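Local coordinates for Tol-Pal system protein TolB (Acinetobacter baumannii, PDB 7MX5) that probably acts as the periplasmic component of the Tol-Pal system, which takes part in outer-membrane invagination during cell division and in keeping that membrane intact, at residues S39-T43 against Y122-T126; H115-D119 against G130-G134; D170-S174 against Y186-E190; P238-Q242 against I259-Y265; M253-I259 against F272-R278. One frame throughout, in Å; residues are numbered along the deposited sequence.

Contact 1. Residues S39-T43 against Y122-T126; sequences SGRFT and YQALT
In the amino-terminal domain of TolB, the loop that leads from helix 29-37 into strand 43-45 packs against the last turn of helix 110-126, with Phe-42 meeting both Leu-125 and Thr-126. Leu-125 covers one face of the Phe-42 ring: its CD1 lies 4.1 Å from the ring centroid and 18° off the ring normal, a CH-pi contact displaced toward the rim, while Leu-125 CB comes to 3.6 Å from Phe-42 CZ. The methyl of Thr-126 arrives at the edge instead, in the ring plane, with CG2 3.5 Å from Phe-42 CE2. That same methyl also lies over the centre of one face of the Arg-41 guanidinium, 3.5 Å from Arg-41 CZ, and above the middle of the Tyr-122 ring. Tyr-122 has CG anti to its backbone N (chi1 -175°), which carries the ring toward the loop, where its CD1 meets Ser-39 CB at 3.9 Å. The Ser-39 hydroxyl turns back into its own loop and forms an ST turn, accepting from Arg-41 N at 3.3 Å; Leu-36 O is its partner in the preceding helix. Thr-126 OG1 bonds Tyr-122 O within the helix and pairs with Ile-128 N. No hydrogen bond crosses between the segments, so the contact rests on dispersion and shape, with the hydroxyls of Ser-39 and Thr-126 bonded on their own sides and one methyl shared by three flat groups.

Contact 2. Residues H115-D119 against G130-G134; sequences HMVSD and GDFSG
His-115 lies with one face of its imidazole under the carbonyl of Phe-132, whose O stands 3.6 Å from His-115 CG and is displaced toward the ring rim. Its ND1 is turned elsewhere, to Asp-35 of helix 29-37. One turn further along helix 110-126, Asp-119 reaches the loop that precedes strand 135-141. There OD1 accepts from Phe-132 N at 2.8 Å through its syn lone pair, although the bond is bent (135°), and OD2 accepts from Ser-133 N at 3.3 Å, 34° out of the carboxylate plane. The Ser-133 hydroxyl adds a weak bond to OD2 at 3.2 Å. With CG beside its backbone N (chi1 -54°), the Phe-132 ring reaches past Asp-119 to Ser-118, its CD2 3.5 Å from Ser-118 CB. At the start of the loop a water bridges Asp-119 O and Gly-130 N. Gly-130 CA packs 4.1 Å from Asp-119 CB. Two successive backbone N-H groups thus converge on one carboxylate, which fixes the turn of the chain after the helix; these donors would be expected to stabilise the ionised form of Asp-119.

Contact 3. Residues D170-S174 against Y186-E190; sequences DPILS and YVSFE
Strands 172-174 and 186-188 run antiparallel, their axes 4.7 Å apart at closest approach and their directions 150° apart. Leu-173 and Val-187 form the hydrogen-bonded pair, with Leu-173 N to Val-187 O at 2.7 Å and Val-187 N to Leu-173 O at 2.8 Å. Ile-172 and Ser-188 are the adjacent non-hydrogen-bonded pair, where Ile-172 CA makes a CA-H...O contact with Val-187 O. Beyond it, Phe-189 N bonds Pro-171 O at 2.9 Å; the donor lies almost in line with the carbonyl, but the N-H...O angle is only 139°.

These are the first two strands of a four-stranded antiparallel blade of the WD40-like beta propeller. On the face bearing Leu-173 and Val-187, the Phe-189 ring lies against the opposite strand. Its CD1 lies 3.8 Å from Pro-171 CB, the two side chains crossing at about a right angle, with Pro-171 O at the ring edge, and its CE1 meets Leu-173 CD1 at 3.6 Å. Phe-189 CG sits beside its backbone N (chi1 -68°), which turns the ring across to the Pro-171 and Leu-173 side chains. On the face of Ile-172 and Ser-188, Ile-172 CG2 touches Tyr-186 CD1 more loosely at 4.3 Å, and Leu-152 and Leu-166 of the preceding blade pack on both residues.

Ser-188 OG closes an ST turn by accepting from Glu-190 N, donates to Glu-190 OE1 at 2.7 Å, and receives a bond from a water that also donates to Pro-171 O. Glu-190 OE1 is further engaged in a salt bridge with Arg-206.

Contact 4. Residues P238-Q242 against I259-Y265; sequences PEIYQ and IDTEARY
Pro-238, just ahead of strand 239-244, sets its ring against the backbone at Ile-259 and Asp-260: CG is 3.6 Å from Ile-259 O and 3.8 Å from Asp-260 CA. The Asp-260 carboxylate carbon also lies beside the proline, with its CG 4.0 Å from Pro-238 CG, so the ring meets both a peptide and a side chain. Two residues on, Ile-240 directs both its branches at the second segment. CG1 lies beside the backbone N and extends to CD1, which meets the Thr-261 methyl CG2 at 3.6 Å with the two side chains crossing near a right angle. The other branch, CG2, touches Ala-263 CB at 3.7 Å. With Thr-261 OG1 anti to the backbone N (chi1 -175°) and bonded to Thr-275 O, the methyl is left facing Ile-240.

At Gln-242 the fully extended side chain reaches the phenol of Tyr-265. NE2 lies 3.3 Å from Tyr-265 OH, near the plane of the ring, in a weak hydrogen bond whose N-H...O angle is only 126°. Gln-242 CG is nearly as near, 3.4 Å from the same oxygen, so packing shares this end with the polar contact.

The two segments run 17° from parallel without a backbone hydrogen bond between them; the contact is side-chain packing between two successive propeller blades. Strand 239-244 is third in its blade and 263-265 first in the next; Phe-272 and Phe-274 of strand 271-276 also pack on Ile-240, while Leu-229 of strand 227-232 packs on Tyr-265.

Contact 5. Residues M253-I259 against F272-R278; sequences MTNDSGI and FIFTSDR
Ser-257 and Asp-277 make the nearest backbone approach between the segments, their CA atoms 5.1 Å apart, and Ser-257 OG accepts a straight but weak bond from Asp-277 N at 3.2 Å. Alongside, Ile-259 lays CG1 3.6 Å from Asp-277 CB and brings CD1 to 3.8 Å from Thr-275 CG2, crossing both side chains at about a right angle. Asn-255 extends its amide toward Ser-276, but the modelled position of its OD1 is doubtful. Its ND2 lies at the edge of the Phe-274 ring, 3.8 Å from CE2. Nearer strand 249-252, Thr-254 CG2 meets the edge of the Arg-278 guanidinium in its plane and touches Phe-274 CZ at 3.9 Å, while Met-253 CE reaches Phe-272 CE2 at 3.8 Å. Phe-274 has CG between its backbone N and carbonyl carbon (chi1 64°), which stands the ring up toward the loop.

Further out, Ser-276 OG holds the strand's exit in an ST turn by accepting from Arg-278 N at 3.2 Å, and Arg-278 makes a cation-pi contact with Tyr-285. Hydroxyls thus bond backbone N-H groups at the turn end and the rings of Phe-272 and Phe-274 take up the other, giving a mixed interface, polar but weakly bonded near Ser-257 and Asp-277 and more apolar toward Phe-272.

Contacts 1 and 2 share helix 110-126 and touch directly, with Ser-39 CB 3.5 Å from Phe-132 CZ and Tyr-122 CD2 3.7 Å from Gly-130 CA; their centres are 11 Å apart. Contacts 3, 4 and 5 belong to the propeller, on the opposite side of the chain's centre from the first pair: the centres of contacts 1 and 4 are 37 Å apart. Contacts 4 and 5 interlock, sharing Ile-259 and joined by a probable hydrogen bond of 2.6 Å from Thr-261 OG1 to Thr-275 O, as well as by the pairing of strands 263-265 and 271-276. Contact 3 lies in an earlier blade, its nearest atoms about 6 Å from contact 4.

Contact 1. Residues S39-T43 against Y122-T126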
# COMPACT_ATOMS: atom_id res chain seq x y z
N SER A 39 -3.31 1.97 13.25
CA SER A 39 -1.86 1.92 13.10
C SER A 39 -1.29 0.51 13.21
O SER A 39 -0.13 0.30 12.84
CB SER A 39 -1.19 2.82 14.14
OG SER A 39 -1.34 2.27 15.44
N GLY A 40 -2.06 -0.45 13.71
CA GLY A 40 -1.55 -1.78 13.95
C GLY A 40 -0.62 -1.91 15.12
O GLY A 40 -0.16 -3.02 15.41
N ARG A 41 -0.33 -0.82 15.82
CA ARG A 41 0.58 -0.83 16.96
C ARG A 41 0.04 -0.11 18.18
O ARG A 41 0.67 -0.19 19.25
CB ARG A 41 1.93 -0.20 16.57
CG ARG A 41 2.95 -1.19 16.03
CD ARG A 41 4.36 -0.67 16.23
NE ARG A 41 4.52 -0.02 17.52
CZ ARG A 41 5.65 0.02 18.21
NH1 ARG A 41 6.76 -0.55 17.75
NH2 ARG A 41 5.68 0.63 19.39
N PHE A 42 -1.07 0.61 18.07
CA PHE A 42 -1.60 1.38 19.19
C PHE A 42 -3.12 1.39 19.13
O PHE A 42 -3.73 1.04 18.11
CB PHE A 42 -1.08 2.82 19.19
CG PHE A 42 0.41 2.93 19.20
CD1 PHE A 42 1.12 2.85 20.39
CD2 PHE A 42 1.12 3.13 18.03
CE1 PHE A 42 2.49 2.95 20.41
CE2 PHE A 42 2.49 3.24 18.04
CZ PHE A 42 3.18 3.15 19.23
N THR A 43 -3.73 1.80 20.24
CA THR A 43 -5.14 2.15 20.31
C THR A 43 -5.26 3.57 20.85
O THR A 43 -4.36 4.07 21.52
CB THR A 43 -5.93 1.18 21.19
OG1 THR A 43 -5.60 1.41 22.57
CG2 THR A 43 -5.60 -0.27 20.83
N TYR A 122 3.02 8.57 15.05
CA TYR A 122 3.52 7.21 14.85
C TYR A 122 5.04 7.18 14.82
O TYR A 122 5.66 6.31 15.45
CB TYR A 122 2.94 6.65 13.55
CG TYR A 122 3.29 5.20 13.26
CD1 TYR A 122 2.48 4.17 13.72
CD2 TYR A 122 4.42 4.87 12.52
CE1 TYR A 122 2.79 2.85 13.46
CE2 TYR A 122 4.74 3.56 12.25
CZ TYR A 122 3.92 2.55 12.72
OH TYR A 122 4.23 1.24 12.46
N GLN A 123 5.66 8.13 14.11
CA GLN A 123 7.11 8.15 14.03
C GLN A 123 7.75 8.48 15.37
O GLN A 123 8.82 7.97 15.71
CB GLN A 123 7.55 9.16 12.96
CG GLN A 123 9.03 9.11 12.63
CD GLN A 123 9.37 9.95 11.41
OE1 GLN A 123 9.35 11.17 11.47
NE2 GLN A 123 9.69 9.28 10.31
N ALA A 124 7.10 9.34 16.16
CA ALA A 124 7.65 9.72 17.46
C ALA A 124 7.57 8.58 18.47
O ALA A 124 8.32 8.59 19.45
CB ALA A 124 6.92 10.95 18.00
N LEU A 125 6.69 7.60 18.25
CA LEU A 125 6.52 6.50 19.19
C LEU A 125 7.23 5.23 18.78
O LEU A 125 7.59 4.42 19.64
CB LEU A 125 5.02 6.20 19.38
CG LEU A 125 4.19 7.31 20.03
CD1 LEU A 125 2.72 6.94 20.03
CD2 LEU A 125 4.68 7.58 21.44
N THR A 126 7.44 5.02 17.47
CA THR A 126 8.08 3.81 16.98
C THR A 126 9.39 4.05 16.25
O THR A 126 10.15 3.10 16.06
CB THR A 126 7.13 3.05 16.03
OG1 THR A 126 7.21 3.63 14.72
CG2 THR A 126 5.70 3.12 16.53

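Contact 2. Residues H115-D119 against G130-G134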
# COMPACT_ATOMS: atom_id res chain seq x y z
N HIS A 115 -3.89 13.01 8.77
CA HIS A 115 -2.94 11.94 8.45
C HIS A 115 -1.50 12.38 8.69
O HIS A 115 -0.66 11.55 9.05
CB HIS A 115 -3.14 11.48 7.01
CG HIS A 115 -4.49 10.87 6.75
ND1 HIS A 115 -5.22 10.24 7.73
CD2 HIS A 115 -5.23 10.79 5.62
CE1 HIS A 115 -6.36 9.81 7.22
NE2 HIS A 115 -6.39 10.13 5.94
N MET A 116 -1.21 13.67 8.49
CA MET A 116 0.13 14.17 8.77
C MET A 116 0.41 14.17 10.27
O MET A 116 1.48 13.76 10.71
CB MET A 116 0.30 15.57 8.19
CG MET A 116 0.47 15.60 6.68
SD MET A 116 -0.12 17.15 5.96
CE MET A 116 1.42 17.92 5.49
N VAL A 117 -0.55 14.65 11.06
CA VAL A 117 -0.40 14.64 12.51
C VAL A 117 -0.23 13.21 13.02
O VAL A 117 0.64 12.93 13.85
CB VAL A 117 -1.60 15.33 13.18
CG1 VAL A 117 -1.55 15.16 14.69
CG2 VAL A 117 -1.65 16.80 12.80
N SER A 118 -1.05 12.29 12.51
CA SER A 118 -0.94 10.89 12.91
C SER A 118 0.38 10.27 12.45
O SER A 118 0.94 9.42 13.15
CB SER A 118 -2.12 10.09 12.36
OG SER A 118 -3.34 10.74 12.65
N ASP A 119 0.88 10.68 11.28
CA ASP A 119 2.17 10.19 10.82
C ASP A 119 3.29 10.63 11.75
O ASP A 119 4.23 9.87 12.01
CB ASP A 119 2.44 10.67 9.39
CG ASP A 119 1.87 9.75 8.34
OD1 ASP A 119 1.13 8.81 8.71
OD2 ASP A 119 2.15 9.96 7.14
N GLY A 130 5.33 7.15 9.49
CA GLY A 130 3.93 6.80 9.38
C GLY A 130 3.47 6.71 7.93
O GLY A 130 4.05 7.31 7.03
N ASP A 131 2.41 5.92 7.72
CA ASP A 131 1.89 5.70 6.38
C ASP A 131 0.41 6.03 6.27
O ASP A 131 -0.26 5.57 5.34
CB ASP A 131 2.14 4.25 5.93
CG ASP A 131 3.41 4.11 5.13
OD1 ASP A 131 3.96 5.14 4.68
OD2 ASP A 131 3.87 2.96 4.93
N PHE A 132 -0.13 6.81 7.21
CA PHE A 132 -1.51 7.26 7.08
C PHE A 132 -1.65 8.24 5.92
O PHE A 132 -2.67 8.23 5.21
CB PHE A 132 -1.98 7.90 8.39
CG PHE A 132 -1.79 7.01 9.58
CD1 PHE A 132 -2.51 5.82 9.69
CD2 PHE A 132 -0.90 7.34 10.58
CE1 PHE A 132 -2.33 5.00 10.78
CE2 PHE A 132 -0.72 6.52 11.68
CZ PHE A 132 -1.44 5.34 11.78
N SER A 133 -0.65 9.08 5.71
CA SER A 133 -0.54 9.82 4.46
C SER A 133 -0.03 8.89 3.37
O SER A 133 0.77 7.98 3.63
CB SER A 133 0.39 11.02 4.62
OG SER A 133 -0.03 11.86 5.68
N GLY A 134 -0.49 9.12 2.15
CA GLY A 134 -0.17 8.26 1.03
C GLY A 134 -1.42 7.79 0.32
O GLY A 134 -2.54 7.94 0.79
O HOH W 1 6.34 9.75 9.80

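Contact 3. Residues D170-S174 against Y186-E190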
# COMPACT_ATOMS: atom_id res chain seq x y z
N ASP A 170 -13.81 -2.16 -20.77
CA ASP A 170 -12.83 -3.18 -21.12
C ASP A 170 -11.82 -3.31 -19.99
O ASP A 170 -11.66 -2.39 -19.18
CB ASP A 170 -12.13 -2.82 -22.43
CG ASP A 170 -13.06 -2.87 -23.63
OD1 ASP A 170 -13.48 -3.99 -24.00
OD2 ASP A 170 -13.37 -1.80 -24.19
N PRO A 171 -11.15 -4.46 -19.90
CA PRO A 171 -10.26 -4.71 -18.75
C PRO A 171 -9.19 -3.64 -18.58
O PRO A 171 -8.55 -3.21 -19.54
CB PRO A 171 -9.63 -6.07 -19.08
CG PRO A 171 -10.58 -6.73 -20.01
CD PRO A 171 -11.40 -5.68 -20.69
N ILE A 172 -9.02 -3.21 -17.33
CA ILE A 172 -7.90 -2.38 -16.90
C ILE A 172 -7.16 -3.17 -15.82
O ILE A 172 -7.75 -3.50 -14.79
CB ILE A 172 -8.35 -1.01 -16.37
CG1 ILE A 172 -8.93 -0.17 -17.50
CG2 ILE A 172 -7.18 -0.29 -15.71
CD1 ILE A 172 -9.62 1.10 -17.03
N LEU A 173 -5.88 -3.46 -16.06
CA LEU A 173 -5.14 -4.39 -15.22
C LEU A 173 -3.82 -3.79 -14.77
O LEU A 173 -3.23 -2.95 -15.45
CB LEU A 173 -4.87 -5.72 -15.95
CG LEU A 173 -6.00 -6.31 -16.79
CD1 LEU A 173 -5.46 -7.39 -17.72
CD2 LEU A 173 -7.10 -6.86 -15.91
N SER A 174 -3.37 -4.24 -13.60
CA SER A 174 -2.03 -4.04 -13.07
C SER A 174 -1.62 -2.57 -12.98
O SER A 174 -0.78 -2.12 -13.76
CB SER A 174 -1.01 -4.81 -13.92
OG SER A 174 -1.36 -6.17 -14.02
N TYR A 186 -0.67 1.45 -16.28
CA TYR A 186 -1.70 0.43 -16.24
C TYR A 186 -1.83 -0.19 -17.62
O TYR A 186 -1.39 0.38 -18.62
CB TYR A 186 -3.04 1.02 -15.79
CG TYR A 186 -3.48 2.22 -16.59
CD1 TYR A 186 -4.25 2.08 -17.74
CD2 TYR A 186 -3.11 3.51 -16.21
CE1 TYR A 186 -4.65 3.17 -18.48
CE2 TYR A 186 -3.51 4.61 -16.94
CZ TYR A 186 -4.28 4.44 -18.07
OH TYR A 186 -4.67 5.53 -18.81
N VAL A 187 -2.43 -1.37 -17.65
CA VAL A 187 -2.72 -2.08 -18.89
C VAL A 187 -4.20 -1.89 -19.20
O VAL A 187 -5.06 -2.23 -18.37
CB VAL A 187 -2.36 -3.57 -18.79
CG1 VAL A 187 -2.57 -4.26 -20.13
CG2 VAL A 187 -0.93 -3.73 -18.31
N SER A 188 -4.50 -1.34 -20.37
CA SER A 188 -5.86 -1.04 -20.76
C SER A 188 -6.22 -1.78 -22.04
O SER A 188 -5.39 -1.95 -22.93
CB SER A 188 -6.05 0.47 -20.97
OG SER A 188 -7.36 0.76 -21.44
N PHE A 189 -7.48 -2.24 -22.10
CA PHE A 189 -8.02 -2.87 -23.30
C PHE A 189 -9.13 -2.04 -23.92
O PHE A 189 -9.94 -2.58 -24.69
CB PHE A 189 -8.54 -4.28 -22.97
CG PHE A 189 -7.46 -5.26 -22.60
CD1 PHE A 189 -6.80 -5.18 -21.38
CD2 PHE A 189 -7.10 -6.27 -23.48
CE1 PHE A 189 -5.81 -6.08 -21.05
CE2 PHE A 189 -6.11 -7.18 -23.15
CZ PHE A 189 -5.47 -7.09 -21.93
N GLU A 190 -9.19 -0.74 -23.61
CA GLU A 190 -10.22 0.13 -24.18
C GLU A 190 -10.24 0.05 -25.70
O GLU A 190 -11.30 0.15 -26.32
CB GLU A 190 -10.02 1.57 -23.71
CG GLU A 190 -8.81 2.28 -24.29
CD GLU A 190 -8.38 3.48 -23.46
OE1 GLU A 190 -7.88 3.28 -22.34
OE2 GLU A 190 -8.55 4.62 -23.94
O HOH W 2 -9.63 -0.70 -20.81

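Contact 4. Residues P238-Q242 against I259-Y265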
# COMPACT_ATOMS: atom_id res chain seq x y z
N PRO A 238 4.22 -16.49 -21.81
CA PRO A 238 4.63 -15.15 -21.35
C PRO A 238 6.12 -15.10 -21.07
O PRO A 238 6.74 -16.09 -20.68
CB PRO A 238 3.81 -14.96 -20.07
CG PRO A 238 2.67 -15.92 -20.19
CD PRO A 238 3.24 -17.10 -20.90
N GLU A 239 6.70 -13.91 -21.28
CA GLU A 239 8.12 -13.67 -21.07
C GLU A 239 8.30 -12.28 -20.48
O GLU A 239 7.47 -11.39 -20.67
CB GLU A 239 8.92 -13.80 -22.37
CG GLU A 239 9.68 -15.11 -22.52
CD GLU A 239 9.76 -15.57 -23.96
OE1 GLU A 239 9.40 -14.78 -24.86
OE2 GLU A 239 10.18 -16.72 -24.20
N ILE A 240 9.41 -12.10 -19.77
CA ILE A 240 9.73 -10.82 -19.13
C ILE A 240 10.58 -9.99 -20.08
O ILE A 240 11.56 -10.48 -20.65
CB ILE A 240 10.45 -11.02 -17.79
CG1 ILE A 240 9.48 -11.58 -16.74
CG2 ILE A 240 11.06 -9.72 -17.30
CD1 ILE A 240 9.90 -12.92 -16.19
N TYR A 241 10.20 -8.73 -20.26
CA TYR A 241 10.93 -7.78 -21.09
C TYR A 241 11.29 -6.56 -20.25
O TYR A 241 10.55 -6.17 -19.34
CB TYR A 241 10.10 -7.34 -22.30
CG TYR A 241 9.83 -8.44 -23.30
CD1 TYR A 241 8.76 -9.31 -23.14
CD2 TYR A 241 10.65 -8.62 -24.40
CE1 TYR A 241 8.51 -10.32 -24.05
CE2 TYR A 241 10.41 -9.62 -25.32
CZ TYR A 241 9.34 -10.47 -25.14
OH TYR A 241 9.10 -11.47 -26.05
N GLN A 242 12.43 -5.95 -20.57
CA GLN A 242 12.82 -4.68 -19.97
C GLN A 242 12.81 -3.60 -21.04
O GLN A 242 13.41 -3.77 -22.11
CB GLN A 242 14.21 -4.75 -19.33
CG GLN A 242 14.52 -3.52 -18.49
CD GLN A 242 15.90 -3.55 -17.86
OE1 GLN A 242 16.71 -4.43 -18.16
NE2 GLN A 242 16.18 -2.59 -16.98
N ILE A 259 3.64 -20.56 -17.59
CA ILE A 259 2.68 -19.90 -16.72
C ILE A 259 2.84 -18.40 -16.89
O ILE A 259 3.83 -17.91 -17.44
CB ILE A 259 2.84 -20.30 -15.23
CG1 ILE A 259 4.25 -19.98 -14.74
CG2 ILE A 259 2.51 -21.77 -15.03
CD1 ILE A 259 4.36 -19.86 -13.24
N ASP A 260 1.85 -17.65 -16.41
CA ASP A 260 1.91 -16.20 -16.45
C ASP A 260 2.80 -15.69 -15.33
O ASP A 260 2.72 -16.15 -14.19
CB ASP A 260 0.51 -15.59 -16.34
CG ASP A 260 0.28 -14.48 -17.34
OD1 ASP A 260 1.04 -13.48 -17.31
OD2 ASP A 260 -0.65 -14.60 -18.16
N THR A 261 3.66 -14.73 -15.66
CA THR A 261 4.66 -14.23 -14.73
C THR A 261 4.60 -12.71 -14.66
O THR A 261 4.02 -12.04 -15.52
CB THR A 261 6.07 -14.67 -15.14
OG1 THR A 261 7.02 -14.26 -14.14
CG2 THR A 261 6.46 -14.06 -16.48
N GLU A 262 5.22 -12.17 -13.60
CA GLU A 262 5.32 -10.73 -13.38
C GLU A 262 6.68 -10.42 -12.79
O GLU A 262 7.15 -11.14 -11.90
CB GLU A 262 4.21 -10.21 -12.45
CG GLU A 262 2.81 -10.72 -12.76
CD GLU A 262 2.49 -12.02 -12.05
OE1 GLU A 262 3.34 -12.50 -11.27
OE2 GLU A 262 1.38 -12.56 -12.27
N ALA A 263 7.32 -9.36 -13.28
CA ALA A 263 8.64 -8.96 -12.83
C ALA A 263 8.54 -7.70 -11.98
O ALA A 263 7.80 -6.77 -12.32
CB ALA A 263 9.57 -8.72 -14.02
N ARG A 264 9.29 -7.67 -10.88
CA ARG A 264 9.29 -6.55 -9.95
C ARG A 264 10.73 -6.21 -9.59
O ARG A 264 11.47 -7.07 -9.12
CB ARG A 264 8.49 -6.88 -8.69
CG ARG A 264 7.05 -7.31 -8.96
CD ARG A 264 6.08 -6.18 -8.66
NE ARG A 264 4.72 -6.50 -9.09
CZ ARG A 264 3.63 -6.19 -8.41
NH1 ARG A 264 3.69 -5.54 -7.26
NH2 ARG A 264 2.44 -6.52 -8.90
N TYR A 265 11.11 -4.95 -9.80
CA TYR A 265 12.47 -4.51 -9.52
C TYR A 265 12.78 -4.59 -8.03
O TYR A 265 11.91 -4.34 -7.18
CB TYR A 265 12.68 -3.07 -9.99
CG TYR A 265 12.83 -2.89 -11.48
CD1 TYR A 265 14.04 -3.12 -12.11
CD2 TYR A 265 11.76 -2.45 -12.25
CE1 TYR A 265 14.19 -2.94 -13.47
CE2 TYR A 265 11.90 -2.26 -13.61
CZ TYR A 265 13.11 -2.51 -14.22
OH TYR A 265 13.25 -2.33 -15.57

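Contact 5. Residues M253-I259 against F272-R278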
# COMPACT_ATOMS: atom_id res chain seq x y z
N MET A 253 14.38 -10.98 -21.48
CA MET A 253 15.27 -11.40 -20.40
C MET A 253 15.10 -12.87 -20.01
O MET A 253 16.07 -13.64 -20.11
CB MET A 253 15.08 -10.51 -19.18
CG MET A 253 14.72 -9.07 -19.50
SD MET A 253 16.19 -8.03 -19.62
CE MET A 253 16.41 -7.59 -17.90
N THR A 254 13.94 -13.27 -19.51
CA THR A 254 13.88 -14.63 -18.98
C THR A 254 12.85 -15.69 -19.34
O THR A 254 12.99 -16.42 -20.33
CB THR A 254 13.92 -14.63 -17.43
OG1 THR A 254 14.38 -13.37 -16.92
CG2 THR A 254 14.82 -15.74 -16.92
N ASN A 255 11.81 -15.77 -18.52
CA ASN A 255 10.87 -16.89 -18.59
C ASN A 255 9.91 -17.39 -19.65
O ASN A 255 8.84 -16.84 -19.85
CB ASN A 255 10.23 -17.08 -17.24
CG ASN A 255 10.78 -18.26 -16.55
OD1 ASN A 255 10.05 -19.11 -16.09
ND2 ASN A 255 12.08 -18.35 -16.53
N ASP A 256 10.29 -18.48 -20.30
CA ASP A 256 9.36 -19.13 -21.20
C ASP A 256 8.92 -20.44 -20.54
O ASP A 256 9.24 -21.54 -21.01
CB ASP A 256 10.05 -19.37 -22.55
CG ASP A 256 9.09 -19.80 -23.65
OD1 ASP A 256 8.07 -20.45 -23.35
OD2 ASP A 256 9.38 -19.50 -24.83
N SER A 257 8.19 -20.32 -19.43
CA SER A 257 7.98 -21.45 -18.53
C SER A 257 6.57 -22.01 -18.52
O SER A 257 6.30 -22.96 -17.77
CB SER A 257 8.37 -21.06 -17.10
OG SER A 257 7.57 -19.99 -16.62
N GLY A 258 5.65 -21.46 -19.31
CA GLY A 258 4.33 -22.03 -19.43
C GLY A 258 3.29 -21.52 -18.45
O GLY A 258 2.15 -22.01 -18.47
N ILE A 259 3.64 -20.56 -17.59
CA ILE A 259 2.68 -19.90 -16.72
C ILE A 259 2.84 -18.40 -16.89
O ILE A 259 3.83 -17.91 -17.44
CB ILE A 259 2.84 -20.30 -15.23
CG1 ILE A 259 4.25 -19.98 -14.74
CG2 ILE A 259 2.51 -21.77 -15.03
CD1 ILE A 259 4.36 -19.86 -13.24
N PHE A 272 15.79 -7.95 -10.29
CA PHE A 272 14.34 -8.02 -10.18
C PHE A 272 13.94 -9.46 -9.88
O PHE A 272 14.68 -10.40 -10.18
CB PHE A 272 13.64 -7.50 -11.45
CG PHE A 272 13.80 -8.39 -12.65
CD1 PHE A 272 12.92 -9.44 -12.89
CD2 PHE A 272 14.80 -8.14 -13.58
CE1 PHE A 272 13.06 -10.24 -14.00
CE2 PHE A 272 14.94 -8.94 -14.70
CZ PHE A 272 14.07 -9.99 -14.91
N ILE A 273 12.76 -9.61 -9.29
CA ILE A 273 12.22 -10.93 -8.97
C ILE A 273 11.06 -11.22 -9.90
O ILE A 273 10.45 -10.32 -10.49
CB ILE A 273 11.79 -11.03 -7.49
CG1 ILE A 273 10.55 -10.18 -7.23
CG2 ILE A 273 12.93 -10.62 -6.57
CD1 ILE A 273 9.88 -10.47 -5.91
N PHE A 274 10.75 -12.51 -10.04
CA PHE A 274 9.71 -12.94 -10.96
C PHE A 274 9.29 -14.36 -10.62
O PHE A 274 10.01 -15.10 -9.95
CB PHE A 274 10.19 -12.86 -12.42
CG PHE A 274 11.34 -13.77 -12.74
CD1 PHE A 274 12.62 -13.48 -12.30
CD2 PHE A 274 11.13 -14.93 -13.47
CE1 PHE A 274 13.67 -14.32 -12.59
CE2 PHE A 274 12.18 -15.78 -13.76
CZ PHE A 274 13.46 -15.47 -13.32
N THR A 275 8.10 -14.73 -11.10
CA THR A 275 7.57 -16.07 -10.92
C THR A 275 7.96 -16.95 -12.10
O THR A 275 8.02 -16.48 -13.24
CB THR A 275 6.04 -16.02 -10.77
OG1 THR A 275 5.70 -15.23 -9.63
CG2 THR A 275 5.47 -17.42 -10.61
N SER A 276 8.23 -18.22 -11.82
CA SER A 276 8.75 -19.11 -12.85
C SER A 276 8.28 -20.53 -12.59
O SER A 276 8.23 -20.98 -11.44
CB SER A 276 10.27 -19.06 -12.88
OG SER A 276 10.77 -19.98 -13.84
N ASP A 277 7.95 -21.25 -13.68
CA ASP A 277 7.60 -22.66 -13.62
C ASP A 277 8.70 -23.54 -14.22
O ASP A 277 8.45 -24.71 -14.53
CB ASP A 277 6.28 -22.91 -14.34
CG ASP A 277 5.56 -24.15 -13.83
OD1 ASP A 277 5.13 -24.15 -12.65
OD2 ASP A 277 5.42 -25.12 -14.60
N ARG A 278 9.91 -23.01 -14.37
CA ARG A 278 10.99 -23.76 -15.01
C ARG A 278 11.43 -24.97 -14.20
O ARG A 278 12.07 -25.86 -14.75
CB ARG A 278 12.18 -22.84 -15.27
CG ARG A 278 12.80 -22.25 -14.01
CD ARG A 278 14.24 -21.83 -14.25
NE ARG A 278 14.33 -20.46 -14.72
CZ ARG A 278 15.47 -19.84 -15.00
NH1 ARG A 278 16.64 -20.44 -14.86
NH2 ARG A 278 15.44 -18.58 -15.44